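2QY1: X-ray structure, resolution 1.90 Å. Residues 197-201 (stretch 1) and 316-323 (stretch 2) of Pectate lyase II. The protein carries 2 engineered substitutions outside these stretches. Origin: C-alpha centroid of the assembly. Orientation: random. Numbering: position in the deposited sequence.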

# COMPACT_ATOMS: atom_id res chain seq x y z
N HIS A 197 -2.15 -8.67 -1.98
CA HIS A 197 -2.66 -9.52 -3.06
C HIS A 197 -3.65 -8.86 -4.01
O HIS A 197 -4.40 -7.97 -3.62
CB HIS A 197 -3.20 -10.86 -2.53
CG HIS A 197 -4.52 -10.76 -1.83
ND1 HIS A 197 -5.72 -10.96 -2.48
CD2 HIS A 197 -4.82 -10.51 -0.54
CE1 HIS A 197 -6.71 -10.82 -1.61
NE2 HIS A 197 -6.19 -10.55 -0.43
N HIS A 198 -3.62 -9.32 -5.26
CA HIS A 198 -4.50 -8.84 -6.34
C HIS A 198 -4.43 -7.32 -6.57
O HIS A 198 -5.38 -6.71 -7.06
CB HIS A 198 -5.95 -9.29 -6.11
CG HIS A 198 -6.16 -10.76 -6.34
ND1 HIS A 198 -6.12 -11.69 -5.33
CD2 HIS A 198 -6.43 -11.45 -7.48
CE1 HIS A 198 -6.35 -12.89 -5.82
NE2 HIS A 198 -6.54 -12.77 -7.13
N ASN A 199 -3.29 -6.73 -6.23
CA ASN A 199 -3.05 -5.31 -6.51
C ASN A 199 -2.56 -5.11 -7.94
O ASN A 199 -1.93 -6.00 -8.52
CB ASN A 199 -2.05 -4.71 -5.52
CG ASN A 199 -2.48 -4.84 -4.08
OD1 ASN A 199 -1.90 -5.60 -3.30
ND2 ASN A 199 -3.51 -4.11 -3.71
N ARG A 200 -2.86 -3.94 -8.50
CA ARG A 200 -2.38 -3.55 -9.82
C ARG A 200 -1.36 -2.43 -9.66
O ARG A 200 -1.68 -1.34 -9.18
CB ARG A 200 -3.55 -3.07 -10.69
CG ARG A 200 -3.20 -2.89 -12.16
CD ARG A 200 -4.41 -2.49 -12.98
NE ARG A 200 -4.03 -2.11 -14.34
CZ ARG A 200 -4.86 -1.64 -15.27
NH1 ARG A 200 -6.16 -1.50 -15.00
NH2 ARG A 200 -4.40 -1.32 -16.47
N PHE A 201 -0.12 -2.72 -10.05
CA PHE A 201 0.98 -1.76 -9.98
C PHE A 201 1.45 -1.46 -11.39
O PHE A 201 2.10 -2.30 -12.03
CB PHE A 201 2.15 -2.32 -9.15
CG PHE A 201 1.77 -2.76 -7.76
CD1 PHE A 201 1.28 -1.84 -6.82
CD2 PHE A 201 1.95 -4.08 -7.36
CE1 PHE A 201 0.95 -2.25 -5.52
CE2 PHE A 201 1.63 -4.50 -6.07
CZ PHE A 201 1.13 -3.58 -5.15
N ALA A 316 -5.20 -10.46 -16.35
CA ALA A 316 -6.60 -10.22 -16.72
C ALA A 316 -7.50 -10.04 -15.49
O ALA A 316 -8.32 -9.12 -15.45
CB ALA A 316 -7.11 -11.36 -17.60
N LYS A 317 -7.33 -10.92 -14.50
CA LYS A 317 -8.11 -10.87 -13.27
C LYS A 317 -7.93 -9.55 -12.53
O LYS A 317 -8.92 -8.92 -12.14
CB LYS A 317 -7.77 -12.08 -12.37
CG LYS A 317 -8.18 -11.97 -10.89
CD LYS A 317 -9.69 -11.81 -10.66
CE LYS A 317 -10.45 -13.12 -10.78
NZ LYS A 317 -11.91 -12.89 -10.59
N VAL A 318 -6.68 -9.12 -12.36
CA VAL A 318 -6.37 -7.89 -11.64
C VAL A 318 -6.85 -6.65 -12.41
O VAL A 318 -7.45 -5.76 -11.82
CB VAL A 318 -4.87 -7.80 -11.27
CG1 VAL A 318 -4.49 -6.42 -10.80
CG2 VAL A 318 -4.54 -8.83 -10.19
N ILE A 319 -6.62 -6.60 -13.72
CA ILE A 319 -7.14 -5.51 -14.54
C ILE A 319 -8.66 -5.38 -14.37
O ILE A 319 -9.19 -4.27 -14.28
CB ILE A 319 -6.74 -5.65 -16.04
CG1 ILE A 319 -5.27 -5.29 -16.23
CG2 ILE A 319 -7.63 -4.77 -16.93
CD1 ILE A 319 -4.66 -5.75 -17.56
N ALA A 320 -9.35 -6.52 -14.28
CA ALA A 320 -10.81 -6.55 -14.17
C ALA A 320 -11.35 -6.17 -12.79
O ALA A 320 -12.49 -5.69 -12.68
CB ALA A 320 -11.33 -7.92 -14.58
N THR A 321 -10.55 -6.37 -11.74
CA THR A 321 -11.06 -6.29 -10.37
C THR A 321 -10.40 -5.23 -9.48
O THR A 321 -11.00 -4.81 -8.49
CB THR A 321 -10.96 -7.65 -9.64
OG1 THR A 321 -9.59 -8.07 -9.57
CG2 THR A 321 -11.79 -8.72 -10.35
N ALA A 322 -9.18 -4.82 -9.81
CA ALA A 322 -8.41 -3.92 -8.94
C ALA A 322 -8.83 -2.46 -9.05
O ALA A 322 -9.13 -1.97 -10.14
CB ALA A 322 -6.92 -4.06 -9.20
N GLY A 323 -8.84 -1.78 -7.91
CA GLY A 323 -9.11 -0.35 -7.85
C GLY A 323 -10.51 0.01 -7.40
O GLY A 323 -11.34 -0.87 -7.16
O HOH W 1 -8.00 -2.23 -12.68

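No direct hydrogen bond crosses between these two segments of pectate lyase II; the one polar link is a single bridging water that ties an arginine to the end of a helix. Water 1 accepts from Arg200 NH1 at 3.0 Å and donates to two carbonyls, Ile319 O at 2.9 Å and Ala322 O at 2.8 Å. The arrangement illustrates a general principle: where a helix stops, carbonyl groups near its end can lack amide partners, and a water backed by a cationic side chain can serve them. Here the guanidinium donates a hydrogen bond to the water, and the water uses both of its own hydrogens on the backbone carbonyls.

The arginine is well built for this reach. Arg200 lies at the start of a strand, its CA-to-CB bond directed toward the other stretch, and its chain is fully extended, with chi1, chi2 and chi3 all t. Along the way it makes apolar contacts as well. Arg200 CB lies 3.5 Å from Val318 CG1 and 3.8 Å from Ala322 CB, so the base of the side chain packs as a hydrocarbon. Farther out, Ile319 CG1 sits over one face of the guanidinium, 3.8 Å from Arg200 CZ. That placement suits a planar cation: its faces form few hydrogen bonds and tolerate an aliphatic neighbour, while its nitrogens remain free to bond in the plane. Arg200 NE and NH2 find their partners just beyond the stretches.

Val318 is the hub on the helical side. Buried, and with its CA-to-CB bond directed toward the other stretch, it adopts chi1 t and brings CG1 against three successive residues: besides Arg200, Val318 CG1 lies 3.5 Å from Asn199 O and 3.9 Å from His198 O. A compact branched side chain fits this close approach to backbone, the CA atoms of His198 and Val318 being 5.7 Å apart. Ala322, the first residue to leave helical angles, continues the apolar surface, its CB 3.7 Å from His198 O. The methyl group fills this buried site with little bulk. The backbone hydrogen bond from Ala322 N to Val318 O, 2.8 Å, joins the two residues that share this surface, and Thr321 OG1 donates to Lys317 O at 2.8 Å, a further tie within the last turn.

His198 closes the other end of the contact. Its CA-to-CB bond points sideways, but with chi1 m the ring comes nearer the helix, where Lys317 CG approaches its edge, 3.9 Å from His198 CD2. The lysine contributes its aliphatic portion here, while its NZ is hydrogen-bonded elsewhere in the structure. The imidazole is held from behind: His198 ND1 and His197 ND1 share a nearly linear hydrogen bond of 3.0 Å, and with His198 NE2 hydrogen-bonded elsewhere in the structure, both ring nitrogens have partners while CD2 packs against carbon.

Altogether 334 Å² is buried, summed over both sides. Packing supplies the fit, and one water supplies the polar connection.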